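Local coordinates for protein putative metal-dependent phosphoesterase (Bifidobacterium adolescentis, PDB 3O0F) that hydrolyses phosphoesters with a cluster of iron and zinc ions that lies beside its AMP-binding pocket, at residues Asp228-His234 with Leu254-Gly259. Sequence-based numbering, arbitrary orientation.
Sequences DGLEVWH and LLVTGG
Strands 229-233 and 255-258 run parallel, their short axes 4.4 Å apart at closest and inclined by 43°, with a crossing angle of -43°. G229 pairs with L255, L230 with V256 and E231 with T257. A beta bulge then shifts the register by one, so W233 pairs with G258. V232 is the extra residue; with phi/psi of -104°/-44° it lets V232 N (2.8 Å) and W233 N (3.0 Å) both donate to T257 O. The remaining ladder is regular: L255 N to D228 O, L230 N to L255 O and T257 N to L230 O, each 3.0 Å, then G259 N to W233 O, 3.1 Å. Glycine suits two tight points: a CB on G229 would strike L255 O, and one on G258 would strike W233 CB.

L230, V256 and W233 share one face. V256 (t) sets CG1 3.6 Å from V232 CG2 and 3.7 Å from W233 NE1, while L230 CG meets L254 CD1 at 4.0 Å. E231 and T257 occupy the opposite face, where carboxylate and hydroxyl suit a shared water, 2.8 Å from E231 OE2 and T257 OG1; extended E231 (t, t) also accepts from H18 ND1, an iron ligand. H234 NE2 is hydrogen-bonded to OD2 of D261, another ligand of that iron, so E231 and H234 are second-shell residues near the strands' C-terminal ends, as expected in a PHP domain.

Helix 239-252 completes a beta-alpha-beta crossover and packs on V256, V232 and W233, whose branched and aromatic side chains suit this apolar layer; helix 278-287 packs on L255. Strand 198-201 flanks 229-233 on its other edge, leaving 255-258 outermost in the sheet.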
loop_
_atom_site.group_PDB
_atom_site.type_symbol
_atom_site.label_atom_id
_atom_site.label_comp_id
_atom_site.label_asym_id
_atom_site.label_seq_id
_atom_site.Cartn_x
_atom_site.Cartn_y
_atom_site.Cartn_z
ATOM N N ASP A 228 9.898 -10.675 6.173
ATOM C CA ASP A 228 9.834 -10.546 7.622
ATOM C C ASP A 228 8.467 -10.915 8.194
ATOM O O ASP A 228 8.372 -11.325 9.347
ATOM C CB ASP A 228 10.168 -9.123 8.029
ATOM C CG ASP A 228 11.598 -8.753 7.726
ATOM O OD1 ASP A 228 12.445 -9.075 8.573
ATOM O OD2 ASP A 228 11.849 -8.109 6.664
ATOM N N GLY A 229 7.395 -10.678 7.430
ATOM C CA GLY A 229 6.046 -10.778 7.997
ATOM C C GLY A 229 4.895 -10.892 7.013
ATOM O O GLY A 229 5.066 -10.768 5.810
ATOM N N LEU A 230 3.723 -11.101 7.589
ATOM C CA LEU A 230 2.433 -11.262 6.902
ATOM C C LEU A 230 1.398 -10.361 7.562
ATOM O O LEU A 230 1.278 -10.348 8.783
ATOM C CB LEU A 230 1.957 -12.708 7.080
ATOM C CG LEU A 230 2.851 -13.797 6.461
ATOM C CD1 LEU A 230 2.265 -15.188 6.718
ATOM C CD2 LEU A 230 3.031 -13.543 4.971
ATOM N N GLU A 231 0.678 -9.597 6.742
ATOM C CA GLU A 231 -0.427 -8.793 7.178
ATOM C C GLU A 231 -1.629 -9.711 7.271
ATOM O O GLU A 231 -2.105 -10.211 6.248
ATOM C CB GLU A 231 -0.683 -7.678 6.150
ATOM C CG GLU A 231 -1.885 -6.848 6.469
ATOM C CD GLU A 231 -2.041 -5.675 5.521
ATOM O OE1 GLU A 231 -2.176 -5.911 4.295
ATOM O OE2 GLU A 231 -2.035 -4.514 5.998
ATOM N N VAL A 232 -2.093 -9.944 8.502
ATOM C CA VAL A 232 -3.178 -10.834 8.763
ATOM C C VAL A 232 -4.457 -10.090 9.051
ATOM O O VAL A 232 -5.548 -10.460 8.530
ATOM C CB VAL A 232 -2.859 -11.821 9.946
ATOM C CG1 VAL A 232 -4.095 -12.669 10.270
ATOM C CG2 VAL A 232 -1.646 -12.704 9.574
ATOM N N TRP A 233 -4.350 -9.051 9.869
ATOM C CA TRP A 233 -5.542 -8.341 10.320
ATOM C C TRP A 233 -5.866 -7.268 9.289
ATOM O O TRP A 233 -5.351 -6.145 9.345
ATOM C CB TRP A 233 -5.344 -7.762 11.703
ATOM C CG TRP A 233 -4.610 -8.679 12.662
ATOM C CD1 TRP A 233 -3.453 -8.416 13.303
ATOM C CD2 TRP A 233 -5.027 -9.978 13.084
ATOM N NE1 TRP A 233 -3.117 -9.478 14.127
ATOM C CE2 TRP A 233 -4.064 -10.454 13.995
ATOM C CE3 TRP A 233 -6.141 -10.783 12.790
ATOM C CZ2 TRP A 233 -4.164 -11.717 14.609
ATOM C CZ3 TRP A 233 -6.250 -12.034 13.396
ATOM C CH2 TRP A 233 -5.262 -12.484 14.301
ATOM N N HIS A 234 -6.719 -7.640 8.332
ATOM C CA HIS A 234 -7.039 -6.794 7.184
ATOM C C HIS A 234 -8.409 -7.227 6.695
ATOM O O HIS A 234 -8.709 -8.414 6.641
ATOM C CB HIS A 234 -6.001 -6.958 6.089
ATOM C CG HIS A 234 -6.172 -6.033 4.909
ATOM N ND1 HIS A 234 -7.095 -6.256 3.916
ATOM C CD2 HIS A 234 -5.489 -4.921 4.540
ATOM C CE1 HIS A 234 -7.016 -5.296 3.011
ATOM N NE2 HIS A 234 -6.035 -4.483 3.355
ATOM N N LEU A 254 7.461 -15.472 11.772
ATOM C CA LEU A 254 7.258 -14.229 11.091
ATOM C C LEU A 254 6.487 -13.262 11.977
ATOM O O LEU A 254 5.700 -13.645 12.817
ATOM C CB LEU A 254 6.512 -14.438 9.769
ATOM C CG LEU A 254 7.124 -15.423 8.771
ATOM C CD1 LEU A 254 6.267 -15.528 7.520
ATOM C CD2 LEU A 254 8.597 -15.078 8.436
ATOM N N LEU A 255 6.670 -11.988 11.717
ATOM C CA LEU A 255 5.823 -10.954 12.278
ATOM C C LEU A 255 4.397 -10.983 11.689
ATOM O O LEU A 255 4.196 -11.300 10.515
ATOM C CB LEU A 255 6.429 -9.567 11.986
ATOM C CG LEU A 255 7.866 -9.391 12.449
ATOM C CD1 LEU A 255 8.391 -8.077 11.872
ATOM C CD2 LEU A 255 7.906 -9.517 14.010
ATOM N N VAL A 256 3.415 -10.653 12.529
ATOM C CA VAL A 256 2.020 -10.620 12.113
ATOM C C VAL A 256 1.543 -9.184 12.281
ATOM O O VAL A 256 1.644 -8.632 13.388
ATOM C CB VAL A 256 1.184 -11.579 12.961
ATOM C CG1 VAL A 256 -0.327 -11.407 12.653
ATOM C CG2 VAL A 256 1.664 -13.006 12.743
ATOM N N THR A 257 1.052 -8.597 11.196
ATOM C CA THR A 257 0.615 -7.211 11.178
ATOM C C THR A 257 -0.876 -7.071 10.834
ATOM O O THR A 257 -1.560 -8.031 10.465
ATOM C CB THR A 257 1.500 -6.344 10.230
ATOM O OG1 THR A 257 1.182 -6.584 8.845
ATOM C CG2 THR A 257 2.999 -6.605 10.461
ATOM N N GLY A 258 -1.381 -5.870 11.074
ATOM C CA GLY A 258 -2.716 -5.478 10.715
ATOM C C GLY A 258 -2.695 -3.996 10.331
ATOM O O GLY A 258 -1.825 -3.217 10.751
ATOM N N GLY A 259 -3.662 -3.599 9.525
ATOM C CA GLY A 259 -3.808 -2.218 9.142
ATOM C C GLY A 259 -5.132 -2.024 8.430
ATOM O O GLY A 259 -5.770 -2.992 8.048
HETATM O O HOH W 1 -0.211 -4.255 8.077
#